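Local coordinates for periplasmic branched-chain amino acid-binding protein (PDB 3I09) that probably captures a small solute such as a branched-chain amino acid in the periplasm for an ABC transporter, and is seen here holding acetoacetic acid, at residues K30-D35 and S286-L291; W143-A148 and G200-G205; V248-W253 and H331-M336; R262-R267 and L279-Y284. All blocks are in the same frame, centred on the assembly; numbering follows the deposited sequence.

Contact 1: K30-D35 and S286-L291. With EDO (1,2-ethanediol), chain J.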
loop_
_atom_site.group_PDB
_atom_site.type_symbol
_atom_site.label_atom_id
_atom_site.label_comp_id
_atom_site.label_asym_id
_atom_site.label_seq_id
_atom_site.Cartn_x
_atom_site.Cartn_y
_atom_site.Cartn_z
ATOM N N LYS A 30 0.197 -1.423 -17.854
ATOM C CA LYS A 30 0.134 -1.593 -19.288
ATOM C C LYS A 30 -0.907 -2.646 -19.683
ATOM O O LYS A 30 -1.561 -2.464 -20.687
ATOM C CB LYS A 30 1.535 -1.870 -19.888
ATOM C CG LYS A 30 2.442 -0.633 -19.707
ATOM C CD LYS A 30 3.861 -0.809 -20.208
ATOM C CE LYS A 30 3.904 -0.844 -21.757
ATOM N NZ LYS A 30 3.516 0.452 -22.430
HETATM N N MSE A 31 -1.060 -3.719 -18.894
HETATM C CA MSE A 31 -2.090 -4.713 -19.217
HETATM C C MSE A 31 -3.471 -4.090 -19.094
HETATM O O MSE A 31 -4.306 -4.330 -19.947
HETATM C CB MSE A 31 -1.988 -5.953 -18.335
HETATM C CG MSE A 31 -0.815 -6.844 -18.655
HETATM SE SE MSE A 31 -0.902 -8.460 -17.553
HETATM C CE MSE A 31 -2.720 -8.827 -18.019
ATOM N N ALA A 32 -3.708 -3.285 -18.057
ATOM C CA ALA A 32 -5.012 -2.606 -17.885
ATOM C C ALA A 32 -5.320 -1.687 -19.082
ATOM O O ALA A 32 -6.426 -1.624 -19.540
ATOM C CB ALA A 32 -5.028 -1.782 -16.579
ATOM N N VAL A 33 -4.320 -0.970 -19.557
ATOM C CA VAL A 33 -4.492 -0.100 -20.730
ATOM C C VAL A 33 -4.871 -0.926 -21.965
ATOM O O VAL A 33 -5.822 -0.602 -22.682
ATOM C CB VAL A 33 -3.252 0.756 -20.958
ATOM C CG1 VAL A 33 -3.328 1.506 -22.305
ATOM C CG2 VAL A 33 -3.121 1.753 -19.765
ATOM N N ALA A 34 -4.108 -1.980 -22.217
ATOM C CA ALA A 34 -4.385 -2.859 -23.345
ATOM C C ALA A 34 -5.746 -3.489 -23.208
ATOM O O ALA A 34 -6.523 -3.517 -24.177
ATOM C CB ALA A 34 -3.301 -3.931 -23.466
ATOM N N ASP A 35 -6.081 -3.980 -22.009
ATOM C CA ASP A 35 -7.388 -4.635 -21.828
ATOM C C ASP A 35 -8.591 -3.720 -22.056
ATOM O O ASP A 35 -9.644 -4.173 -22.524
ATOM C CB ASP A 35 -7.510 -5.307 -20.469
ATOM C CG ASP A 35 -6.551 -6.487 -20.301
ATOM O OD1 ASP A 35 -5.978 -6.996 -21.299
ATOM O OD2 ASP A 35 -6.378 -6.918 -19.141
ATOM N N SER A 286 -6.825 0.318 -10.500
ATOM C CA SER A 286 -6.906 1.780 -10.400
ATOM C C SER A 286 -6.916 2.391 -11.791
ATOM O O SER A 286 -7.644 3.358 -12.048
ATOM C CB SER A 286 -5.743 2.356 -9.545
ATOM O OG SER A 286 -4.531 2.216 -10.238
ATOM N N VAL A 287 -6.162 1.804 -12.734
ATOM C CA VAL A 287 -6.153 2.284 -14.117
ATOM C C VAL A 287 -7.492 2.015 -14.820
ATOM O O VAL A 287 -8.034 2.877 -15.505
ATOM C CB VAL A 287 -4.927 1.717 -14.898
ATOM C CG1 VAL A 287 -5.029 1.956 -16.416
ATOM C CG2 VAL A 287 -3.640 2.390 -14.309
ATOM N N THR A 288 -8.035 0.826 -14.632
ATOM C CA THR A 288 -9.345 0.542 -15.111
ATOM C C THR A 288 -10.379 1.552 -14.571
ATOM O O THR A 288 -11.191 2.081 -15.322
ATOM C CB THR A 288 -9.778 -0.885 -14.772
ATOM O OG1 THR A 288 -8.779 -1.811 -15.209
ATOM C CG2 THR A 288 -11.098 -1.184 -15.452
ATOM N N THR A 289 -10.307 1.831 -13.280
ATOM C CA THR A 289 -11.213 2.791 -12.634
ATOM C C THR A 289 -11.068 4.196 -13.230
ATOM O O THR A 289 -12.069 4.850 -13.548
ATOM C CB THR A 289 -10.998 2.743 -11.125
ATOM O OG1 THR A 289 -11.386 1.428 -10.675
ATOM C CG2 THR A 289 -11.793 3.867 -10.416
ATOM N N TYR A 290 -9.834 4.682 -13.366
ATOM C CA TYR A 290 -9.605 5.964 -14.024
ATOM C C TYR A 290 -10.181 5.988 -15.444
ATOM O O TYR A 290 -10.861 6.938 -15.820
ATOM C CB TYR A 290 -8.119 6.277 -14.065
ATOM C CG TYR A 290 -7.798 7.503 -14.847
ATOM C CD1 TYR A 290 -7.999 8.765 -14.316
ATOM C CD2 TYR A 290 -7.307 7.402 -16.159
ATOM C CE1 TYR A 290 -7.710 9.913 -15.079
ATOM C CE2 TYR A 290 -7.028 8.525 -16.914
ATOM C CZ TYR A 290 -7.242 9.773 -16.365
ATOM O OH TYR A 290 -7.002 10.912 -17.090
ATOM N N LEU A 291 -9.845 4.981 -16.253
ATOM C CA LEU A 291 -10.265 4.975 -17.646
ATOM C C LEU A 291 -11.791 4.945 -17.751
ATOM O O LEU A 291 -12.348 5.596 -18.629
ATOM C CB LEU A 291 -9.607 3.859 -18.473
ATOM C CG LEU A 291 -8.073 4.002 -18.661
ATOM C CD1 LEU A 291 -7.459 2.747 -19.308
ATOM C CD2 LEU A 291 -7.734 5.245 -19.454
HETATM C C1 EDO J . 1.507 2.465 -24.405
HETATM O O1 EDO J . 2.400 3.356 -23.691
HETATM C C2 EDO J . 0.334 2.027 -23.538
HETATM O O2 EDO J . 0.756 1.064 -22.529
HETATM O O HOH W 1 -8.746 -2.069 -17.964
#
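The hydroxyl OG1 of T288 is gripped from two directions: the carbonyl O of Y284, one turn earlier on its own helix, and a water that spans the groove to helix 22-36. The contact illustrates helix-helix packing on one face of the mixed sheet of a type I periplasmic binding protein, where V33 and L291 both rest on strand 43-51. The bridging water lies 2.8 Å from T288 OG1 and donates a 2.8 Å hydrogen bond to A32 O. OG1 stands anti to its own carbonyl carbon (chi1 -52°), a rotamer from which the hydroxyl can reach back to the preceding turn. The short axes are 9.0 Å apart and only 39° from parallel, a close approach served by the small A32. Its methyl meets V287 CG1 at 3.7 Å, and the same CG1 touches V33 CG2 at 3.9 Å, so one valine branch sits against two successive residues opposite. L291 CD1 adds a looser contact, 4.5 Å from V33 CG2. On the outer side, the K30 chain bends twice near its end, and its NZ gives a 2.8 Å hydrogen bond to O2 of an ethanediol, probably from the crystallisation liquor.

Contact 2: W143-A148 and G200-G205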
loop_
_atom_site.group_PDB
_atom_site.type_symbol
_atom_site.label_atom_id
_atom_site.label_comp_id
_atom_site.label_asym_id
_atom_site.label_seq_id
_atom_site.Cartn_x
_atom_site.Cartn_y
_atom_site.Cartn_z
ATOM N N TRP A 143 3.969 -3.188 23.857
ATOM C CA TRP A 143 4.583 -2.979 22.525
ATOM C C TRP A 143 5.837 -2.129 22.562
ATOM O O TRP A 143 5.903 -1.148 23.303
ATOM C CB TRP A 143 3.616 -2.296 21.549
ATOM C CG TRP A 143 2.472 -3.147 21.113
ATOM C CD1 TRP A 143 1.531 -3.717 21.915
ATOM C CD2 TRP A 143 2.142 -3.538 19.776
ATOM N NE1 TRP A 143 0.633 -4.428 21.175
ATOM C CE2 TRP A 143 0.978 -4.335 19.851
ATOM C CE3 TRP A 143 2.703 -3.284 18.516
ATOM C CZ2 TRP A 143 0.370 -4.885 18.717
ATOM C CZ3 TRP A 143 2.098 -3.823 17.408
ATOM C CH2 TRP A 143 0.951 -4.623 17.513
ATOM N N PHE A 144 6.801 -2.500 21.712
ATOM C CA PHE A 144 7.964 -1.668 21.397
ATOM C C PHE A 144 8.037 -1.598 19.872
ATOM O O PHE A 144 7.917 -2.625 19.181
ATOM C CB PHE A 144 9.252 -2.247 21.981
ATOM C CG PHE A 144 10.431 -1.284 21.950
ATOM C CD1 PHE A 144 11.258 -1.216 20.843
ATOM C CD2 PHE A 144 10.694 -0.445 23.039
ATOM C CE1 PHE A 144 12.338 -0.337 20.826
ATOM C CE2 PHE A 144 11.779 0.426 23.026
ATOM C CZ PHE A 144 12.588 0.482 21.916
ATOM N N PHE A 145 8.200 -0.394 19.332
ATOM C CA PHE A 145 8.227 -0.225 17.858
ATOM C C PHE A 145 9.640 -0.135 17.300
ATOM O O PHE A 145 10.539 0.538 17.887
ATOM C CB PHE A 145 7.404 0.978 17.412
ATOM C CG PHE A 145 5.934 0.810 17.610
ATOM C CD1 PHE A 145 5.179 0.177 16.653
ATOM C CD2 PHE A 145 5.310 1.244 18.774
ATOM C CE1 PHE A 145 3.821 -0.033 16.834
ATOM C CE2 PHE A 145 3.932 1.065 18.954
ATOM C CZ PHE A 145 3.199 0.419 17.988
ATOM N N LEU A 146 9.830 -0.812 16.161
ATOM C CA LEU A 146 10.988 -0.593 15.295
ATOM C C LEU A 146 10.433 0.165 14.094
ATOM O O LEU A 146 9.631 -0.376 13.325
ATOM C CB LEU A 146 11.594 -1.922 14.855
ATOM C CG LEU A 146 12.784 -1.913 13.903
ATOM C CD1 LEU A 146 13.993 -1.171 14.506
ATOM C CD2 LEU A 146 13.196 -3.345 13.528
ATOM N N THR A 147 10.860 1.409 13.910
ATOM C CA THR A 147 10.158 2.311 13.014
ATOM C C THR A 147 11.088 2.889 11.954
ATOM O O THR A 147 12.108 3.533 12.291
ATOM C CB THR A 147 9.561 3.467 13.823
ATOM O OG1 THR A 147 8.666 2.927 14.817
ATOM C CG2 THR A 147 8.836 4.500 12.928
ATOM N N ALA A 148 10.717 2.726 10.690
ATOM C CA ALA A 148 11.462 3.338 9.594
ATOM C C ALA A 148 11.373 4.865 9.723
ATOM O O ALA A 148 10.287 5.434 9.864
ATOM C CB ALA A 148 10.933 2.898 8.225
ATOM N N GLY A 200 6.644 -4.291 17.221
ATOM C CA GLY A 200 5.833 -3.802 16.103
ATOM C C GLY A 200 6.804 -3.310 15.046
ATOM O O GLY A 200 7.629 -2.431 15.296
ATOM N N LEU A 201 6.738 -3.924 13.880
ATOM C CA LEU A 201 7.575 -3.565 12.746
ATOM C C LEU A 201 6.902 -2.502 11.900
ATOM O O LEU A 201 6.079 -2.816 11.021
ATOM C CB LEU A 201 7.821 -4.803 11.899
ATOM C CG LEU A 201 8.545 -5.912 12.652
ATOM C CD1 LEU A 201 8.627 -7.181 11.786
ATOM C CD2 LEU A 201 9.931 -5.455 13.108
ATOM N N ALA A 202 7.173 -1.235 12.222
ATOM C CA ALA A 202 6.591 -0.101 11.497
ATOM C C ALA A 202 7.525 0.238 10.345
ATOM O O ALA A 202 8.160 1.306 10.293
ATOM C CB ALA A 202 6.391 1.122 12.462
ATOM N N ASN A 203 7.603 -0.690 9.399
ATOM C CA ASN A 203 8.507 -0.571 8.259
ATOM C C ASN A 203 7.955 -1.508 7.190
ATOM O O ASN A 203 6.889 -2.064 7.405
ATOM C CB ASN A 203 9.960 -0.871 8.649
ATOM C CG ASN A 203 10.182 -2.278 9.240
ATOM O OD1 ASN A 203 9.424 -3.214 9.013
ATOM N ND2 ASN A 203 11.327 -2.444 9.902
ATOM N N ALA A 204 8.629 -1.647 6.062
ATOM C CA ALA A 204 8.032 -2.368 4.916
ATOM C C ALA A 204 9.103 -2.972 4.028
ATOM O O ALA A 204 10.293 -2.623 4.107
ATOM C CB ALA A 204 7.182 -1.422 4.100
ATOM N N GLY A 205 8.674 -3.862 3.149
ATOM C CA GLY A 205 9.536 -4.376 2.115
ATOM C C GLY A 205 10.830 -4.989 2.611
ATOM O O GLY A 205 10.844 -5.770 3.566
#
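F144 O and G200 N begin a run of four backbone hydrogen bonds between two parallel strands. G200 O receives L146 N, L146 O receives A202 N, and A202 O receives A148 N. Three of these bonds are nearly straight; the exception runs from A202 N to L146 O, bent to 140° at the hydrogen although only 2.8 Å long. A202 is the centre of an inverse gamma turn, where the second strand leaves regular geometry. Two CA-H...O contacts supplement the set: F145 CA lies 3.4 Å from G200 O, and T147 CA 3.5 Å from A202 O.

Apolar packing differs on the two faces. On the face of F145 and T147, G200 has no side chain, and the aromatic neighbours come close to its backbone: W143 CZ3 stands 4.0 Å from G200 CA, and F145 CD1 4.1 Å from the same atom. Further along, T147 OG1 rests 3.7 Å from the methyl CB of A202. On the other face L146, its CG anti to the backbone N (chi1 178°), carries on that branch the CD2 that meets L201 CD2 at 3.9 Å, the two side chains crossing at a slant.

Buried polar groups are satisfied by residues beyond the two strands. T147 OG1 bonds E157, while the amide of N203 uses OD1 for T208 and ND2 for H177.

The pair forms the centre of a four-stranded parallel alpha/beta sheet, Rossmann-like in layout, whose strand 198-202 leads at its C-terminal end to A204 in the acetoacetic acid pocket.

Contact 3: V248-W253 and H331-M336. With EDO (1,2-ethanediol), chain H.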
loop_
_atom_site.group_PDB
_atom_site.type_symbol
_atom_site.label_atom_id
_atom_site.label_comp_id
_atom_site.label_asym_id
_atom_site.label_seq_id
_atom_site.Cartn_x
_atom_site.Cartn_y
_atom_site.Cartn_z
ATOM N N VAL A 248 0.428 -12.578 11.857
ATOM C CA VAL A 248 -0.865 -12.027 11.477
ATOM C C VAL A 248 -0.629 -10.727 10.716
ATOM O O VAL A 248 0.208 -9.873 11.083
ATOM C CB VAL A 248 -1.735 -11.821 12.703
ATOM C CG1 VAL A 248 -2.978 -11.075 12.343
ATOM C CG2 VAL A 248 -2.065 -13.214 13.366
ATOM N N LEU A 249 -1.326 -10.576 9.605
ATOM C CA LEU A 249 -1.133 -9.392 8.797
ATOM C C LEU A 249 -2.458 -8.927 8.208
ATOM O O LEU A 249 -3.437 -9.682 8.184
ATOM C CB LEU A 249 -0.076 -9.646 7.722
ATOM C CG LEU A 249 -0.309 -10.774 6.771
ATOM C CD1 LEU A 249 -1.070 -10.189 5.652
ATOM C CD2 LEU A 249 1.029 -11.414 6.260
ATOM N N THR A 250 -2.461 -7.680 7.751
ATOM C CA THR A 250 -3.603 -7.064 7.115
ATOM C C THR A 250 -3.241 -6.801 5.662
ATOM O O THR A 250 -2.191 -6.196 5.398
ATOM C CB THR A 250 -4.001 -5.733 7.809
ATOM O OG1 THR A 250 -4.411 -6.015 9.129
ATOM C CG2 THR A 250 -5.191 -5.081 7.137
ATOM N N ASP A 251 -4.074 -7.246 4.721
ATOM C CA ASP A 251 -3.785 -6.947 3.291
ATOM C C ASP A 251 -5.077 -6.677 2.562
ATOM O O ASP A 251 -6.143 -6.985 3.070
ATOM C CB ASP A 251 -2.983 -8.071 2.619
ATOM C CG ASP A 251 -2.084 -7.561 1.395
ATOM O OD1 ASP A 251 -2.297 -6.440 0.864
ATOM O OD2 ASP A 251 -1.091 -8.251 1.028
ATOM N N SER A 252 -4.999 -6.095 1.366
ATOM C CA SER A 252 -6.202 -5.744 0.630
ATOM C C SER A 252 -6.624 -6.752 -0.410
ATOM O O SER A 252 -7.717 -6.633 -0.954
ATOM C CB SER A 252 -6.025 -4.373 -0.060
ATOM O OG SER A 252 -5.079 -4.449 -1.111
ATOM N N TRP A 253 -5.742 -7.688 -0.761
ATOM C CA TRP A 253 -5.994 -8.610 -1.891
ATOM C C TRP A 253 -4.989 -9.728 -1.835
ATOM O O TRP A 253 -3.858 -9.532 -1.372
ATOM C CB TRP A 253 -5.839 -7.855 -3.197
ATOM C CG TRP A 253 -6.209 -8.590 -4.432
ATOM C CD1 TRP A 253 -7.441 -8.625 -5.012
ATOM C CD2 TRP A 253 -5.342 -9.349 -5.279
ATOM N NE1 TRP A 253 -7.406 -9.374 -6.170
ATOM C CE2 TRP A 253 -6.115 -9.816 -6.361
ATOM C CE3 TRP A 253 -3.985 -9.682 -5.229
ATOM C CZ2 TRP A 253 -5.577 -10.628 -7.373
ATOM C CZ3 TRP A 253 -3.437 -10.433 -6.276
ATOM C CH2 TRP A 253 -4.232 -10.919 -7.306
ATOM N N HIS A 331 -12.976 -0.229 0.623
ATOM C CA HIS A 331 -13.113 -1.621 0.252
ATOM C C HIS A 331 -12.713 -2.490 1.453
ATOM O O HIS A 331 -11.895 -2.079 2.305
ATOM C CB HIS A 331 -12.274 -1.953 -1.008
ATOM C CG HIS A 331 -10.795 -1.626 -0.886
ATOM N ND1 HIS A 331 -10.319 -0.348 -0.655
ATOM C CD2 HIS A 331 -9.700 -2.413 -0.994
ATOM C CE1 HIS A 331 -9.000 -0.379 -0.564
ATOM N NE2 HIS A 331 -8.595 -1.612 -0.802
ATOM N N ASP A 332 -13.272 -3.688 1.497
ATOM C CA ASP A 332 -12.981 -4.627 2.576
ATOM C C ASP A 332 -11.480 -4.927 2.628
ATOM O O ASP A 332 -10.810 -5.010 1.596
ATOM C CB ASP A 332 -13.695 -5.955 2.360
ATOM C CG ASP A 332 -15.214 -5.876 2.514
ATOM O OD1 ASP A 332 -15.785 -4.833 2.934
ATOM O OD2 ASP A 332 -15.830 -6.933 2.189
HETATM N N MSE A 333 -10.982 -5.114 3.837
HETATM C CA MSE A 333 -9.621 -5.524 4.080
HETATM C C MSE A 333 -9.655 -6.936 4.692
HETATM O O MSE A 333 -10.723 -7.397 5.162
HETATM C CB MSE A 333 -8.935 -4.520 5.012
HETATM C CG MSE A 333 -8.837 -3.115 4.459
HETATM SE SE MSE A 333 -7.637 -2.930 2.879
HETATM C CE MSE A 333 -6.022 -3.074 3.758
ATOM N N TYR A 334 -8.515 -7.633 4.679
ATOM C CA TYR A 334 -8.426 -9.024 5.144
ATOM C C TYR A 334 -7.357 -9.162 6.214
ATOM O O TYR A 334 -6.199 -8.768 5.993
ATOM C CB TYR A 334 -8.118 -9.968 3.960
ATOM C CG TYR A 334 -9.166 -9.791 2.892
ATOM C CD1 TYR A 334 -10.421 -10.350 3.049
ATOM C CD2 TYR A 334 -8.946 -8.951 1.799
ATOM C CE1 TYR A 334 -11.417 -10.143 2.141
ATOM C CE2 TYR A 334 -9.938 -8.725 0.879
ATOM C CZ TYR A 334 -11.170 -9.324 1.051
ATOM O OH TYR A 334 -12.177 -9.092 0.154
ATOM N N LEU A 335 -7.735 -9.746 7.340
ATOM C CA LEU A 335 -6.794 -10.153 8.394
ATOM C C LEU A 335 -6.418 -11.585 8.062
ATOM O O LEU A 335 -7.288 -12.453 7.983
ATOM C CB LEU A 335 -7.473 -10.108 9.752
ATOM C CG LEU A 335 -6.571 -10.326 10.970
ATOM C CD1 LEU A 335 -5.545 -9.161 11.062
ATOM C CD2 LEU A 335 -7.392 -10.448 12.246
HETATM N N MSE A 336 -5.132 -11.831 7.835
HETATM C CA MSE A 336 -4.657 -13.156 7.473
HETATM C C MSE A 336 -3.586 -13.661 8.384
HETATM O O MSE A 336 -2.908 -12.880 9.082
HETATM C CB MSE A 336 -4.173 -13.080 6.047
HETATM C CG MSE A 336 -5.404 -12.553 5.334
HETATM SE SE MSE A 336 -5.460 -12.929 3.664
HETATM C CE MSE A 336 -3.954 -11.909 3.280
HETATM C C1 EDO H . -16.707 -1.234 0.663
HETATM O O1 EDO H . -16.444 -1.971 1.859
HETATM C C2 EDO H . -18.191 -1.114 0.402
HETATM O O2 EDO H . -18.515 -1.561 -0.917
#
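V248 CG1 and L335 CD1 press together at 3.4 Å, tighter than usual van der Waals contact, at one end of an antiparallel strand pair in the antiparallel sheet of this type I binding protein. L249 with M336 and D251 with Y334 are hydrogen-bonded pairs, and each exchanges two backbone bonds; T250 and L335 between them form a non-hydrogen-bonded pair. On the face of L249 and D251, the selenomethionine methyl M336 CE bridges both, 4.1 Å from L249 CD1 and 4.0 Å from D251 CB. The opposite face is packed by helix 124-137, which meets T250, M333 and L335.

Past D251 the backbone bonds across the pair end, although S252 and M333 stay close. M333, bent at chi2 (-67°), brings its SE to 3.6 Å from S252 CB, while the OG of S252 bonds Y318. Though partly exposed, Y334 belongs to the packed part and sets its ring edge, through CE2, 3.6 Å from S252 O. The loose side is partly exposed D332, whose carboxylate turns away from the other strand. There D332 OD1 takes the backbone N of G359 and, weakly at 3.1 Å, hydroxyl O1 of an ethanediol.

Contact 4: R262-R267 and L279-Y284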
loop_
_atom_site.group_PDB
_atom_site.type_symbol
_atom_site.label_atom_id
_atom_site.label_comp_id
_atom_site.label_asym_id
_atom_site.label_seq_id
_atom_site.Cartn_x
_atom_site.Cartn_y
_atom_site.Cartn_z
ATOM N N ARG A 262 -7.734 -15.329 -8.877
ATOM C CA ARG A 262 -6.871 -16.354 -9.448
ATOM C C ARG A 262 -6.736 -16.163 -10.954
ATOM O O ARG A 262 -5.663 -16.325 -11.532
ATOM C CB ARG A 262 -7.435 -17.760 -9.178
ATOM C CG ARG A 262 -7.332 -18.237 -7.728
ATOM C CD ARG A 262 -8.146 -19.590 -7.498
ATOM N NE ARG A 262 -8.504 -19.667 -6.073
ATOM C CZ ARG A 262 -9.727 -19.793 -5.573
ATOM N NH1 ARG A 262 -10.797 -19.977 -6.361
ATOM N NH2 ARG A 262 -9.874 -19.798 -4.255
ATOM N N GLN A 263 -7.846 -15.880 -11.616
ATOM C CA GLN A 263 -7.822 -15.755 -13.071
ATOM C C GLN A 263 -6.964 -14.560 -13.506
ATOM O O GLN A 263 -6.190 -14.661 -14.458
ATOM C CB GLN A 263 -9.254 -15.710 -13.635
ATOM C CG GLN A 263 -9.872 -17.126 -13.551
ATOM C CD GLN A 263 -11.253 -17.335 -14.192
ATOM O OE1 GLN A 263 -12.177 -16.526 -14.050
ATOM N NE2 GLN A 263 -11.399 -18.469 -14.864
ATOM N N TRP A 264 -7.074 -13.441 -12.792
ATOM C CA TRP A 264 -6.195 -12.318 -13.098
ATOM C C TRP A 264 -4.730 -12.632 -12.785
ATOM O O TRP A 264 -3.831 -12.319 -13.578
ATOM C CB TRP A 264 -6.648 -11.052 -12.367
ATOM C CG TRP A 264 -5.834 -9.906 -12.806
ATOM C CD1 TRP A 264 -6.026 -9.186 -13.940
ATOM C CD2 TRP A 264 -4.649 -9.358 -12.173
ATOM N NE1 TRP A 264 -5.071 -8.224 -14.052
ATOM C CE2 TRP A 264 -4.200 -8.313 -12.998
ATOM C CE3 TRP A 264 -3.924 -9.668 -11.021
ATOM C CZ2 TRP A 264 -3.087 -7.535 -12.690
ATOM C CZ3 TRP A 264 -2.825 -8.865 -10.685
ATOM C CH2 TRP A 264 -2.393 -7.841 -11.545
ATOM N N ALA A 265 -4.487 -13.320 -11.672
ATOM C CA ALA A 265 -3.141 -13.683 -11.276
ATOM C C ALA A 265 -2.478 -14.594 -12.291
ATOM O O ALA A 265 -1.272 -14.472 -12.535
ATOM C CB ALA A 265 -3.115 -14.336 -9.878
ATOM N N GLN A 266 -3.272 -15.447 -12.927
ATOM C CA GLN A 266 -2.747 -16.289 -14.009
ATOM C C GLN A 266 -2.221 -15.477 -15.180
ATOM O O GLN A 266 -1.171 -15.819 -15.754
ATOM C CB GLN A 266 -3.839 -17.246 -14.509
ATOM C CG GLN A 266 -4.104 -18.421 -13.586
ATOM C CD GLN A 266 -5.147 -19.351 -14.165
ATOM O OE1 GLN A 266 -6.202 -18.912 -14.609
ATOM N NE2 GLN A 266 -4.850 -20.651 -14.174
ATOM N N ARG A 267 -2.967 -14.429 -15.575
ATOM C CA ARG A 267 -2.541 -13.513 -16.656
ATOM C C ARG A 267 -1.276 -12.761 -16.278
ATOM O O ARG A 267 -0.344 -12.600 -17.092
ATOM C CB ARG A 267 -3.645 -12.541 -17.003
ATOM C CG ARG A 267 -4.927 -13.249 -17.454
ATOM C CD ARG A 267 -5.994 -12.286 -17.898
ATOM N NE ARG A 267 -5.530 -11.526 -19.055
ATOM C CZ ARG A 267 -5.719 -10.215 -19.216
ATOM N NH1 ARG A 267 -6.374 -9.514 -18.319
ATOM N NH2 ARG A 267 -5.226 -9.610 -20.284
ATOM N N LEU A 279 -0.436 -4.717 -4.392
ATOM C CA LEU A 279 -0.126 -3.460 -5.069
ATOM C C LEU A 279 -0.201 -3.583 -6.573
ATOM O O LEU A 279 -0.702 -2.707 -7.248
ATOM C CB LEU A 279 1.249 -2.927 -4.626
ATOM C CG LEU A 279 1.480 -2.786 -3.137
ATOM C CD1 LEU A 279 2.855 -2.193 -2.907
ATOM C CD2 LEU A 279 0.389 -1.926 -2.440
ATOM N N GLN A 280 0.358 -4.666 -7.115
ATOM C CA GLN A 280 0.346 -4.906 -8.538
ATOM C C GLN A 280 -1.084 -5.102 -9.067
ATOM O O GLN A 280 -1.461 -4.519 -10.096
ATOM C CB GLN A 280 1.295 -6.076 -8.860
ATOM C CG GLN A 280 2.771 -5.644 -8.675
ATOM C CD GLN A 280 3.735 -6.701 -8.189
ATOM O OE1 GLN A 280 3.355 -7.819 -7.795
ATOM N NE2 GLN A 280 5.032 -6.349 -8.219
ATOM N N ALA A 281 -1.893 -5.848 -8.317
ATOM C CA ALA A 281 -3.353 -5.940 -8.570
ATOM C C ALA A 281 -4.057 -4.594 -8.541
ATOM O O ALA A 281 -4.804 -4.213 -9.470
ATOM C CB ALA A 281 -4.021 -6.925 -7.543
ATOM N N ALA A 282 -3.822 -3.841 -7.470
ATOM C CA ALA A 282 -4.410 -2.491 -7.315
ATOM C C ALA A 282 -3.981 -1.511 -8.416
ATOM O O ALA A 282 -4.799 -0.710 -8.880
ATOM C CB ALA A 282 -4.077 -1.931 -5.949
ATOM N N ASP A 283 -2.716 -1.596 -8.870
ATOM C CA ASP A 283 -2.247 -0.788 -9.995
ATOM C C ASP A 283 -3.145 -0.991 -11.225
ATOM O O ASP A 283 -3.590 -0.006 -11.862
ATOM C CB ASP A 283 -0.796 -1.134 -10.390
ATOM C CG ASP A 283 0.267 -0.685 -9.381
ATOM O OD1 ASP A 283 0.041 0.270 -8.609
ATOM O OD2 ASP A 283 1.372 -1.334 -9.392
ATOM N N TYR A 284 -3.377 -2.260 -11.585
ATOM C CA TYR A 284 -4.232 -2.593 -12.715
ATOM C C TYR A 284 -5.652 -2.051 -12.467
ATOM O O TYR A 284 -6.226 -1.374 -13.331
ATOM C CB TYR A 284 -4.227 -4.103 -12.963
ATOM C CG TYR A 284 -5.122 -4.594 -14.082
ATOM C CD1 TYR A 284 -6.495 -4.555 -13.964
ATOM C CD2 TYR A 284 -4.581 -5.116 -15.263
ATOM C CE1 TYR A 284 -7.329 -5.014 -14.991
ATOM C CE2 TYR A 284 -5.410 -5.620 -16.284
ATOM C CZ TYR A 284 -6.776 -5.521 -16.140
ATOM O OH TYR A 284 -7.585 -5.962 -17.120
#
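W264 reaches across from helix 259-272 to touch three residues of helix 278-297, its CG anti to the backbone N. The six-membered part of the indole lies against the helix backbone: CZ3 comes within 3.6 Å of A281 CA, and CH2 within 3.7 Å of Q280 O. The five-membered part meets Y284 edge to face, in a T-shaped pair with centroids 4.5 Å apart and planes at 68°. NE1 stands 3.3 Å above the tyrosine ring plane, offset toward the rim, while CZ2 touches Y284 CB at 3.6 Å. F317 stacks on the same indole and also meets the Y284 ring, extending an aromatic cluster.

One turn further on, R267 approaches the phenol end of Y284. Its NH1 is 3.9 Å from Y284 OH, with the hydroxyl at the edge of the guanidinium and in its plane, and the two flat groups nearly perpendicular at 88°. Both groups hold D35 OD2 instead: R267 by a salt bridge, Y284 by a hydrogen bond. Sharing that carboxylate oxygen probably fixes the guanidinium and the phenol relative to each other.

With axes 11.6 Å apart and crossing at 94°, this is an orthogonal helix pair, consecutive in the chain, bridged chiefly by the W264 indole and the Y284 ring.

In the fold
Starting from the N terminus, helix 22-36 opens contact 1, which closes only when helix 278-297 packs beside it, so the chain of the first lobe is rejoined after some 250 residues. Contact 2, in the parallel sheet of the other lobe, is nested inside that loop, about 34 Å away between centres, and complete before strand 248-251 opens contact 3. Contact 4 then joins consecutive helices, nested within both contacts 1 and 3. Contact 3 closes when strand 329-338 pairs with strand 248-251; it crosses contact 1, because 248-253 lies inside that loop whereas 331-336 comes after its closure. Helix 278-297 serves contacts 1 and 4, which meet at D35; W253 connects contact 3 to contact 4.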